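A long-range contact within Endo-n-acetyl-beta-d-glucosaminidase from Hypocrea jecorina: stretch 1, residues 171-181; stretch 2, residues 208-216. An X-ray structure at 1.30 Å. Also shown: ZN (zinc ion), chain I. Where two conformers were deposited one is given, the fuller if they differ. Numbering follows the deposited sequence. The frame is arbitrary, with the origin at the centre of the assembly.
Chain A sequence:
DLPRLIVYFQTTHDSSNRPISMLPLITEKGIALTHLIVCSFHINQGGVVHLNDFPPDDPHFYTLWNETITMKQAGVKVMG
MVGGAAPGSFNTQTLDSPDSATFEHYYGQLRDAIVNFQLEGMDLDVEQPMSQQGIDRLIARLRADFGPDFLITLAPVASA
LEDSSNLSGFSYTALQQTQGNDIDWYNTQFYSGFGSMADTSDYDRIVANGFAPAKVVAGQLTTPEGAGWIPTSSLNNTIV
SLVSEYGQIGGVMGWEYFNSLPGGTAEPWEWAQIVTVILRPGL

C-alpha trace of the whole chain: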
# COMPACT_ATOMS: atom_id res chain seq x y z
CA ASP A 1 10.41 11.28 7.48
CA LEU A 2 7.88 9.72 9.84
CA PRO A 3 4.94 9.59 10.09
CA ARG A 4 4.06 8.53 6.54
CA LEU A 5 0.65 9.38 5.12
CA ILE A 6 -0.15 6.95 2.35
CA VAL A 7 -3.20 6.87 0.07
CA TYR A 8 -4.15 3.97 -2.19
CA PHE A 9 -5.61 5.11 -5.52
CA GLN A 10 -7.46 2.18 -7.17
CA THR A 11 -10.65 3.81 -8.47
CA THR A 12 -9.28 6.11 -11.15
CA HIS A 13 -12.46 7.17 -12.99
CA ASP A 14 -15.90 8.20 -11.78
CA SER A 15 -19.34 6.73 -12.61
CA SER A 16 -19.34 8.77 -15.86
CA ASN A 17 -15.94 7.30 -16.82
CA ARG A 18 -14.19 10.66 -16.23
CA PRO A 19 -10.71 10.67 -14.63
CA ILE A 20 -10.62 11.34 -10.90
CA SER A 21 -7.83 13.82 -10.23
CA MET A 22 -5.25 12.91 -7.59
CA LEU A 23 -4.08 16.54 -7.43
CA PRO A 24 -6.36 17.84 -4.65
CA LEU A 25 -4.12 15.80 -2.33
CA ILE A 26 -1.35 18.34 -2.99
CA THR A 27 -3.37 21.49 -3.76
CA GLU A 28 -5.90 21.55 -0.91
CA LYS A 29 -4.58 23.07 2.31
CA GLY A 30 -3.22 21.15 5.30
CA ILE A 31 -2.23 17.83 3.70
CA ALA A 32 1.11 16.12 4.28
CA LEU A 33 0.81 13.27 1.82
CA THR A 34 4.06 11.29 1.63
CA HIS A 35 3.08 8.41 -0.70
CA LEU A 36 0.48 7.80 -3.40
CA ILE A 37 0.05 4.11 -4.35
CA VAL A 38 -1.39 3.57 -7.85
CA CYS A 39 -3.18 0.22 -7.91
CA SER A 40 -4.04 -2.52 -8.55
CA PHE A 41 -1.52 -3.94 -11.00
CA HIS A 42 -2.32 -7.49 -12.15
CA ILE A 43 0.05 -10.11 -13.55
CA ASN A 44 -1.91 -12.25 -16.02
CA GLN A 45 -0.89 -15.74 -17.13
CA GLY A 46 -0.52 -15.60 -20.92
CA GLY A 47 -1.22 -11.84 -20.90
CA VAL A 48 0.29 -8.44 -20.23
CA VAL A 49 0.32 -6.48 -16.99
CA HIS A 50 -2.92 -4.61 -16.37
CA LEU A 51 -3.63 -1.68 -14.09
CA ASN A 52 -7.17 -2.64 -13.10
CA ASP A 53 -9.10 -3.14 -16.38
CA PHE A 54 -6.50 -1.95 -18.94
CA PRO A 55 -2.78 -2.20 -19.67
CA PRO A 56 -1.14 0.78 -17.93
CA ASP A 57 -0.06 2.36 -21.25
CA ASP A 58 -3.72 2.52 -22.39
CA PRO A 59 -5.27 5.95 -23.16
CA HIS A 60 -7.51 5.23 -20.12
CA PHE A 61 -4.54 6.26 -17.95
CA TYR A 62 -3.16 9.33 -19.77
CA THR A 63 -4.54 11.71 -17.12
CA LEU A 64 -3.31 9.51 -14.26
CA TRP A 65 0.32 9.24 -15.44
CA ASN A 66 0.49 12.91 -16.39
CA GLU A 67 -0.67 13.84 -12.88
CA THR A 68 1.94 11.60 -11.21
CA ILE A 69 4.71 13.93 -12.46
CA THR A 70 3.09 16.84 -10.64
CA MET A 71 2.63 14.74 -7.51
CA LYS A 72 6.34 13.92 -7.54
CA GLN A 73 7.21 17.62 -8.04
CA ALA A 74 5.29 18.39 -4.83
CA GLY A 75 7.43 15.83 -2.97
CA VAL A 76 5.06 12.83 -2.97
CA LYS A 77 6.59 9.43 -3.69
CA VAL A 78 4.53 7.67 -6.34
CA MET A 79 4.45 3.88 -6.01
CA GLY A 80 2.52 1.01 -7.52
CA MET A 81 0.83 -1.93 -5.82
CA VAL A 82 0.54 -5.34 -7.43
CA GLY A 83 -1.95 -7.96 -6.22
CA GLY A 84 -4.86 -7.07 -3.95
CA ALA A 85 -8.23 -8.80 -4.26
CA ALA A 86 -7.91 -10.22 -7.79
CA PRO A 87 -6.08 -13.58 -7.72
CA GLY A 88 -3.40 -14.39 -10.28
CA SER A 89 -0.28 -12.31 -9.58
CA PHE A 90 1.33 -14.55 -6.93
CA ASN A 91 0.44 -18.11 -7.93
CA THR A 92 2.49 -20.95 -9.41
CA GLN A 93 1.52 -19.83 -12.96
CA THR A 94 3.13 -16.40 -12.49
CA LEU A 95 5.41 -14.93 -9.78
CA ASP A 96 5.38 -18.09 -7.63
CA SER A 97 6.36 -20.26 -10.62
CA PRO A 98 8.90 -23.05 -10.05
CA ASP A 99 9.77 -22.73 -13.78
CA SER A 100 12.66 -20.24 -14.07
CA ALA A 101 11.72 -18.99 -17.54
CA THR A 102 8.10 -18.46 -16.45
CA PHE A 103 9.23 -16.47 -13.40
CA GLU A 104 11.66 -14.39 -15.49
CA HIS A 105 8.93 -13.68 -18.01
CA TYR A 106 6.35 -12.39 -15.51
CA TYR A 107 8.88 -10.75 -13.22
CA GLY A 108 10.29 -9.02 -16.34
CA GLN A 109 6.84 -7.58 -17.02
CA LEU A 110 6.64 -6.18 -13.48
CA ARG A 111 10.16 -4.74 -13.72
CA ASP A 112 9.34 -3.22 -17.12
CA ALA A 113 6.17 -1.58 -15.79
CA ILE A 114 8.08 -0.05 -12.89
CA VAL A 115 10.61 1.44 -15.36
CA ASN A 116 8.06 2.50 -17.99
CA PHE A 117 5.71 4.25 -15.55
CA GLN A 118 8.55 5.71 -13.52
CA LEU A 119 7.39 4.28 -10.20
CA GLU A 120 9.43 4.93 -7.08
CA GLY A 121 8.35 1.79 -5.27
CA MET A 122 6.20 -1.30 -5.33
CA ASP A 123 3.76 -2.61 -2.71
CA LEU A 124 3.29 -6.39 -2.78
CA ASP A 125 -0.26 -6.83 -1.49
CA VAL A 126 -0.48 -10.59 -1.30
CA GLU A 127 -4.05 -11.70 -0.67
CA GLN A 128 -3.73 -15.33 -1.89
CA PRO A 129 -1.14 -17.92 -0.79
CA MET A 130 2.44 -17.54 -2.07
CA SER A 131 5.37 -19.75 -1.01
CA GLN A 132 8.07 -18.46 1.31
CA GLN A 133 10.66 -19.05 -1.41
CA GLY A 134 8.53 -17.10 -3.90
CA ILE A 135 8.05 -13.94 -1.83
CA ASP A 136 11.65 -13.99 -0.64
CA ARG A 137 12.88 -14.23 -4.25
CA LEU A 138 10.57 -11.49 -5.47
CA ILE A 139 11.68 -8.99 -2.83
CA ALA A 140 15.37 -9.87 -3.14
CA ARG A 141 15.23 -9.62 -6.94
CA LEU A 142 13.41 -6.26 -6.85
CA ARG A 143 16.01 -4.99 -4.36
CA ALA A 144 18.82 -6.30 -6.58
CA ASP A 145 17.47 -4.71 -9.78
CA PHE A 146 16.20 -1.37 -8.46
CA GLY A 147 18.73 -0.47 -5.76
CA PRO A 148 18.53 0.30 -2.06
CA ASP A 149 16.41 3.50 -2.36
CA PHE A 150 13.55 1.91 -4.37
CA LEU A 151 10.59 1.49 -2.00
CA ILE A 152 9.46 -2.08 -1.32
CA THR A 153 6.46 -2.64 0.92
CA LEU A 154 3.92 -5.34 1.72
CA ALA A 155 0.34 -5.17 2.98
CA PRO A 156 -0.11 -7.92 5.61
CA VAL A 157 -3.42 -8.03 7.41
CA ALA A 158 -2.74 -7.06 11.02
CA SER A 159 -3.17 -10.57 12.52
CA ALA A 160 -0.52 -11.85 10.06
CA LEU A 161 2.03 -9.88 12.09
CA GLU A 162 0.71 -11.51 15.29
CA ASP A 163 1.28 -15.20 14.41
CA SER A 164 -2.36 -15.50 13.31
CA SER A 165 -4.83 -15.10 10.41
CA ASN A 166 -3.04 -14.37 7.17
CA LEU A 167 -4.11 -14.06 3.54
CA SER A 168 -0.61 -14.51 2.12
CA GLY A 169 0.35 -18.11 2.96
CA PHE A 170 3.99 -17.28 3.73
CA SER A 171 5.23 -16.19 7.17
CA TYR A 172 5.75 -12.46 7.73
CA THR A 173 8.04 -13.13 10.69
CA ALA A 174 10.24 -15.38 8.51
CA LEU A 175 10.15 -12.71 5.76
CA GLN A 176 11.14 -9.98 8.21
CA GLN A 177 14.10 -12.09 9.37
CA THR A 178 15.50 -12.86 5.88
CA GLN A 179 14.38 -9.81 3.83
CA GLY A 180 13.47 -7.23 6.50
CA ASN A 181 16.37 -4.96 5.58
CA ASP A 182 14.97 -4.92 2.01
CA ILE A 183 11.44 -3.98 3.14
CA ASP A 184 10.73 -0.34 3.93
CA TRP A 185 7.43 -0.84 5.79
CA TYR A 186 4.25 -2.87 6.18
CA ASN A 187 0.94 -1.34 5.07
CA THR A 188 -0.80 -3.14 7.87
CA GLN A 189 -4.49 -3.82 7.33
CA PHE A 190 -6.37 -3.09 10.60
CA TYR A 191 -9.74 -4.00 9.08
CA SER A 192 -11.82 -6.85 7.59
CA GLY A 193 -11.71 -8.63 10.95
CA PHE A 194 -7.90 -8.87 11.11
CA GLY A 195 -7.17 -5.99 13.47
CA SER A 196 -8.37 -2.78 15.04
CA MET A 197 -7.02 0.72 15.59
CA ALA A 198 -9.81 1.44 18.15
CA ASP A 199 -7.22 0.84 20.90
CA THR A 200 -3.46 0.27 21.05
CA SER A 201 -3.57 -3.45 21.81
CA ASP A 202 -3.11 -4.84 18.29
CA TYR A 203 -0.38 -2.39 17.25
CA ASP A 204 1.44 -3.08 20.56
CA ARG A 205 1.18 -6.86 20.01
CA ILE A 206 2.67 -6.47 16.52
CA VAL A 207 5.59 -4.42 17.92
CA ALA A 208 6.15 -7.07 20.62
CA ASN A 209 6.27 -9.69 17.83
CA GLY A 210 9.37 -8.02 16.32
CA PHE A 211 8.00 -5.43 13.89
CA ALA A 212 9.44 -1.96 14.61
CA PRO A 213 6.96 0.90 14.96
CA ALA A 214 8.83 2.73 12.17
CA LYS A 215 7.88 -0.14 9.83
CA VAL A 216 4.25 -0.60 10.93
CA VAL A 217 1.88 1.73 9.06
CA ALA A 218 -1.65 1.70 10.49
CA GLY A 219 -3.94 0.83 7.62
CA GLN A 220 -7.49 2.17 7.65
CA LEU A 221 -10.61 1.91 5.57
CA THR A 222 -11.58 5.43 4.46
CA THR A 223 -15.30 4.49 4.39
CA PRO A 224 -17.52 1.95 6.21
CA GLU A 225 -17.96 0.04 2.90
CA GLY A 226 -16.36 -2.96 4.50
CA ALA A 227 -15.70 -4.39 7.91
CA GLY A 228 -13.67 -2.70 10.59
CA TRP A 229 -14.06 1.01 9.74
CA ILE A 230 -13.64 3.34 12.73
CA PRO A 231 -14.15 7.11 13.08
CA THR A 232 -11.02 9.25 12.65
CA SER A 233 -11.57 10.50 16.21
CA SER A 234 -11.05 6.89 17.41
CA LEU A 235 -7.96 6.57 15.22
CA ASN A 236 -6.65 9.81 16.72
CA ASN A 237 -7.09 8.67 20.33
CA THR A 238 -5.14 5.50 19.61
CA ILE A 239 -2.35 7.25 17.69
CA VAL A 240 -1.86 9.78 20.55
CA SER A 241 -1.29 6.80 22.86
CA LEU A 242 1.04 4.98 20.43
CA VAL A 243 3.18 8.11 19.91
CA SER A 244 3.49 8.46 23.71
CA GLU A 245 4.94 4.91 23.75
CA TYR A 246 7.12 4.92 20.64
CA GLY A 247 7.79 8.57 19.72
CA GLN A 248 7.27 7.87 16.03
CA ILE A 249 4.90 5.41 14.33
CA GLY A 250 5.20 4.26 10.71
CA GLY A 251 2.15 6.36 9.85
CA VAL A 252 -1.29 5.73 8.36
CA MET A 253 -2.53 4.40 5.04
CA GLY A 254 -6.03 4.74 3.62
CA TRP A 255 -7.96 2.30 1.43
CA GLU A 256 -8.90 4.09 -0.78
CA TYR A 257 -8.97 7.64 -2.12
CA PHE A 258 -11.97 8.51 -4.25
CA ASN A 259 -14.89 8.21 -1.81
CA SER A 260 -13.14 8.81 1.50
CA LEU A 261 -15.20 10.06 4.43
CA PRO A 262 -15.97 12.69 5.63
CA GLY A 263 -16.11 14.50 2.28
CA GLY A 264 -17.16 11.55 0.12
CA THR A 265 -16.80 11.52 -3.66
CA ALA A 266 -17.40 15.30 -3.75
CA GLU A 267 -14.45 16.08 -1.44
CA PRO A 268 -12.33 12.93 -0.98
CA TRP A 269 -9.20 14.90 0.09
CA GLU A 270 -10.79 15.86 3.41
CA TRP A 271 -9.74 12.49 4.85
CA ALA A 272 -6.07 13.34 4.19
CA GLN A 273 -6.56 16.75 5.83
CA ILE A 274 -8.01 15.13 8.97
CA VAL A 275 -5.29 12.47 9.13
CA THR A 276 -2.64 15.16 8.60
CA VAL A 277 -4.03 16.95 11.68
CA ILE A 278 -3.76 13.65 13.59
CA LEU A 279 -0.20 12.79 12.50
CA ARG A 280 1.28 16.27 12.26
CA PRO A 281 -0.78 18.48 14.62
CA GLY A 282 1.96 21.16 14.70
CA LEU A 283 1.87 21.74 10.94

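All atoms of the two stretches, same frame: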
# COMPACT_ATOMS: atom_id res chain seq x y z
N SER A 171 5.07 -16.79 5.85
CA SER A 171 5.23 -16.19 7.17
C SER A 171 5.85 -14.80 7.08
O SER A 171 6.94 -14.62 6.51
CB SER A 171 6.08 -17.10 8.05
OG SER A 171 6.52 -16.38 9.19
N TYR A 172 5.20 -13.80 7.68
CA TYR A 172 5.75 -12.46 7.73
C TYR A 172 6.89 -12.34 8.73
O TYR A 172 7.76 -11.49 8.57
CB TYR A 172 4.66 -11.43 8.03
CG TYR A 172 3.85 -11.10 6.79
CD1 TYR A 172 2.72 -11.85 6.46
CD2 TYR A 172 4.23 -10.07 5.93
CE1 TYR A 172 1.99 -11.60 5.32
CE2 TYR A 172 3.51 -9.80 4.77
CZ TYR A 172 2.38 -10.57 4.49
OH TYR A 172 1.66 -10.30 3.35
N THR A 173 6.91 -13.18 9.77
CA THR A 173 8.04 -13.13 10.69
C THR A 173 9.27 -13.74 10.03
O THR A 173 10.36 -13.19 10.17
CB THR A 173 7.78 -13.80 12.04
OG1 THR A 173 7.24 -15.10 11.81
CG2 THR A 173 6.82 -12.97 12.90
N ALA A 174 9.12 -14.82 9.27
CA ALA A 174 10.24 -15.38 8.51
C ALA A 174 10.73 -14.36 7.47
O ALA A 174 11.94 -14.14 7.34
CB ALA A 174 9.85 -16.67 7.84
N LEU A 175 9.80 -13.75 6.74
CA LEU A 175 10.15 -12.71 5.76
C LEU A 175 10.92 -11.56 6.38
O LEU A 175 11.94 -11.10 5.83
CB LEU A 175 8.89 -12.19 5.06
CG LEU A 175 9.10 -11.14 3.96
CD1 LEU A 175 9.90 -11.71 2.82
CD2 LEU A 175 7.75 -10.63 3.47
N GLN A 176 10.45 -11.08 7.53
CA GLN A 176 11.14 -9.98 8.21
C GLN A 176 12.57 -10.40 8.56
O GLN A 176 13.51 -9.61 8.39
CB GLN A 176 10.35 -9.51 9.45
CG GLN A 176 11.12 -8.57 10.40
CD GLN A 176 11.55 -7.26 9.76
OE1 GLN A 176 10.79 -6.64 9.01
NE2 GLN A 176 12.75 -6.80 10.10
N GLN A 177 12.74 -11.63 9.03
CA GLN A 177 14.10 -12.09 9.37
C GLN A 177 15.06 -12.11 8.17
O GLN A 177 16.19 -11.64 8.27
CB GLN A 177 14.06 -13.46 10.04
CG GLN A 177 13.37 -13.43 11.40
CD GLN A 177 13.54 -14.71 12.19
OE1 GLN A 177 14.49 -15.46 11.97
NE2 GLN A 177 12.63 -14.96 13.12
N THR A 178 14.61 -12.64 7.03
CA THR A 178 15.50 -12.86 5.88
C THR A 178 15.58 -11.66 4.93
O THR A 178 16.65 -11.39 4.36
CB THR A 178 15.09 -14.13 5.09
OG1 THR A 178 13.73 -14.01 4.70
CG2 THR A 178 15.24 -15.38 5.94
N GLN A 179 14.47 -10.93 4.78
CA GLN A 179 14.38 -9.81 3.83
C GLN A 179 13.98 -8.49 4.48
O GLN A 179 13.76 -7.51 3.77
CB GLN A 179 13.40 -10.12 2.68
CG GLN A 179 14.06 -10.81 1.50
CD GLN A 179 14.36 -12.27 1.77
OE1 GLN A 179 13.52 -12.97 2.33
NE2 GLN A 179 15.52 -12.73 1.36
N GLY A 180 13.92 -8.44 5.81
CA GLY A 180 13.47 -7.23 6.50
C GLY A 180 14.24 -5.97 6.17
O GLY A 180 13.66 -4.88 6.10
N ASN A 181 15.54 -6.10 5.97
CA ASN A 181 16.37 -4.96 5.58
C ASN A 181 16.08 -4.47 4.16
O ASN A 181 16.51 -3.38 3.79
CB ASN A 181 17.86 -5.31 5.71
CG ASN A 181 18.28 -6.42 4.77
OD1 ASN A 181 17.57 -7.42 4.61
ND2 ASN A 181 19.45 -6.26 4.15
N ALA A 208 5.59 -6.04 19.73
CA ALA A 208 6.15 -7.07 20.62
C ALA A 208 6.53 -8.35 19.87
O ALA A 208 7.34 -9.13 20.36
CB ALA A 208 5.18 -7.37 21.75
N ASN A 209 5.96 -8.55 18.69
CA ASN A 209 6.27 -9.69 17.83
C ASN A 209 7.44 -9.42 16.86
O ASN A 209 7.68 -10.20 15.94
CB ASN A 209 5.03 -10.16 17.05
CG ASN A 209 5.11 -11.63 16.67
OD1 ASN A 209 5.67 -12.45 17.41
ND2 ASN A 209 4.54 -11.98 15.52
N GLY A 210 8.14 -8.31 17.06
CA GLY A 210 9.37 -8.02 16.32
C GLY A 210 9.27 -7.10 15.11
O GLY A 210 10.18 -7.05 14.28
N PHE A 211 8.16 -6.38 14.99
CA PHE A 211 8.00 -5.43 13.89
C PHE A 211 8.10 -4.02 14.45
O PHE A 211 7.23 -3.59 15.21
CB PHE A 211 6.67 -5.65 13.14
CG PHE A 211 6.57 -7.02 12.52
CD1 PHE A 211 7.10 -7.27 11.25
CD2 PHE A 211 5.96 -8.07 13.21
CE1 PHE A 211 7.04 -8.54 10.69
CE2 PHE A 211 5.89 -9.33 12.65
CZ PHE A 211 6.43 -9.58 11.39
N ALA A 212 9.16 -3.30 14.07
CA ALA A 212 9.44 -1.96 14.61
C ALA A 212 8.32 -0.98 14.28
O ALA A 212 7.78 -1.00 13.17
CB ALA A 212 10.77 -1.44 14.06
N PRO A 213 7.97 -0.12 15.24
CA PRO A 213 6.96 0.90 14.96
C PRO A 213 7.21 1.68 13.67
O PRO A 213 6.28 1.95 12.91
CB PRO A 213 7.06 1.84 16.17
CG PRO A 213 7.50 0.95 17.27
CD PRO A 213 8.45 -0.04 16.64
N ALA A 214 8.48 2.02 13.39
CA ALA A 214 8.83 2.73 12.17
C ALA A 214 8.41 1.98 10.91
O ALA A 214 8.21 2.60 9.86
CB ALA A 214 10.34 3.04 12.13
N LYS A 215 8.27 0.66 11.00
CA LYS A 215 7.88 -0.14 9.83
C LYS A 215 6.42 -0.59 9.84
O LYS A 215 5.99 -1.28 8.93
CB LYS A 215 8.78 -1.36 9.69
CG LYS A 215 10.24 -1.02 9.54
CD LYS A 215 11.01 -2.31 9.43
CE LYS A 215 11.01 -2.72 7.99
NZ LYS A 215 11.85 -3.91 7.72
N VAL A 216 5.66 -0.20 10.86
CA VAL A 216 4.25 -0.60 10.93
C VAL A 216 3.37 0.63 10.68
O VAL A 216 3.20 1.49 11.55
CB VAL A 216 3.90 -1.28 12.28
CG1 VAL A 216 2.45 -1.75 12.26
CG2 VAL A 216 4.83 -2.45 12.53
ZN ZN I . 5.54 -14.48 17.83
O HOH W 1 14.06 -4.30 9.33
O HOH W 2 5.62 -16.44 18.43
O HOH W 3 6.50 -14.90 16.15
O HOH W 4 4.68 -14.03 19.78
O HOH W 5 7.25 -14.26 18.68

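A lysine amine at one end and a phenylalanine ring at the other join the helix beginning at Tyr172 to the loop and 3-10 turn of residues 209-215, burying 315 Å² over both sides. Lys215 points its CA-to-CB bond toward the helix, and its long side chain (m, t, p, t) carries NZ to the backbone oxygen of Gly180, late in stretch 1. There NZ donates to Gly180 O at 2.6 Å and to Gln176 OE1 at 3.2 Å, so the charged amine meets one main-chain and one side-chain oxygen. Water 1 accepts from Lys215 NZ at 2.8 Å and from Gln176 NE2 at 2.9 Å; both ends of the Gln176 amide are thus used, OE1 being hydrogen-bonded elsewhere in the structure as well. Gly180 also suits its place, since a CB there would lie 2.2 Å from Gln176 O.

The apolar part is built round Phe211, which is buried. Its CA-to-CB bond runs sideways, but the m rotamer brings the ring end nearer the helix: CE1 lies 3.7 Å from Gln176 CB, and CZ lies 3.7 Å from Thr173 CG2 and 4.2 Å from Tyr172 CB. Tyr172 O approaches the ring edge, 3.7 Å from Phe211 CZ, while accepting its helical bond from Gln176 N at 2.9 Å. The Tyr172 ring leads away, and its OH is satisfied elsewhere in the structure.

Thr173 CG2 also touches Asn209 ND2 at 3.6 Å; that amide nitrogen is hydrogen-bonded elsewhere, while Asn209 OD1 binds the zinc at 2.1 Å, alongside four waters. Gly210, at phi 98°, has backbone angles that would jam a CB against the preceding carbonyl. At the helix start, Ser171 OG caps by accepting from Ala174 N at 3.0 Å.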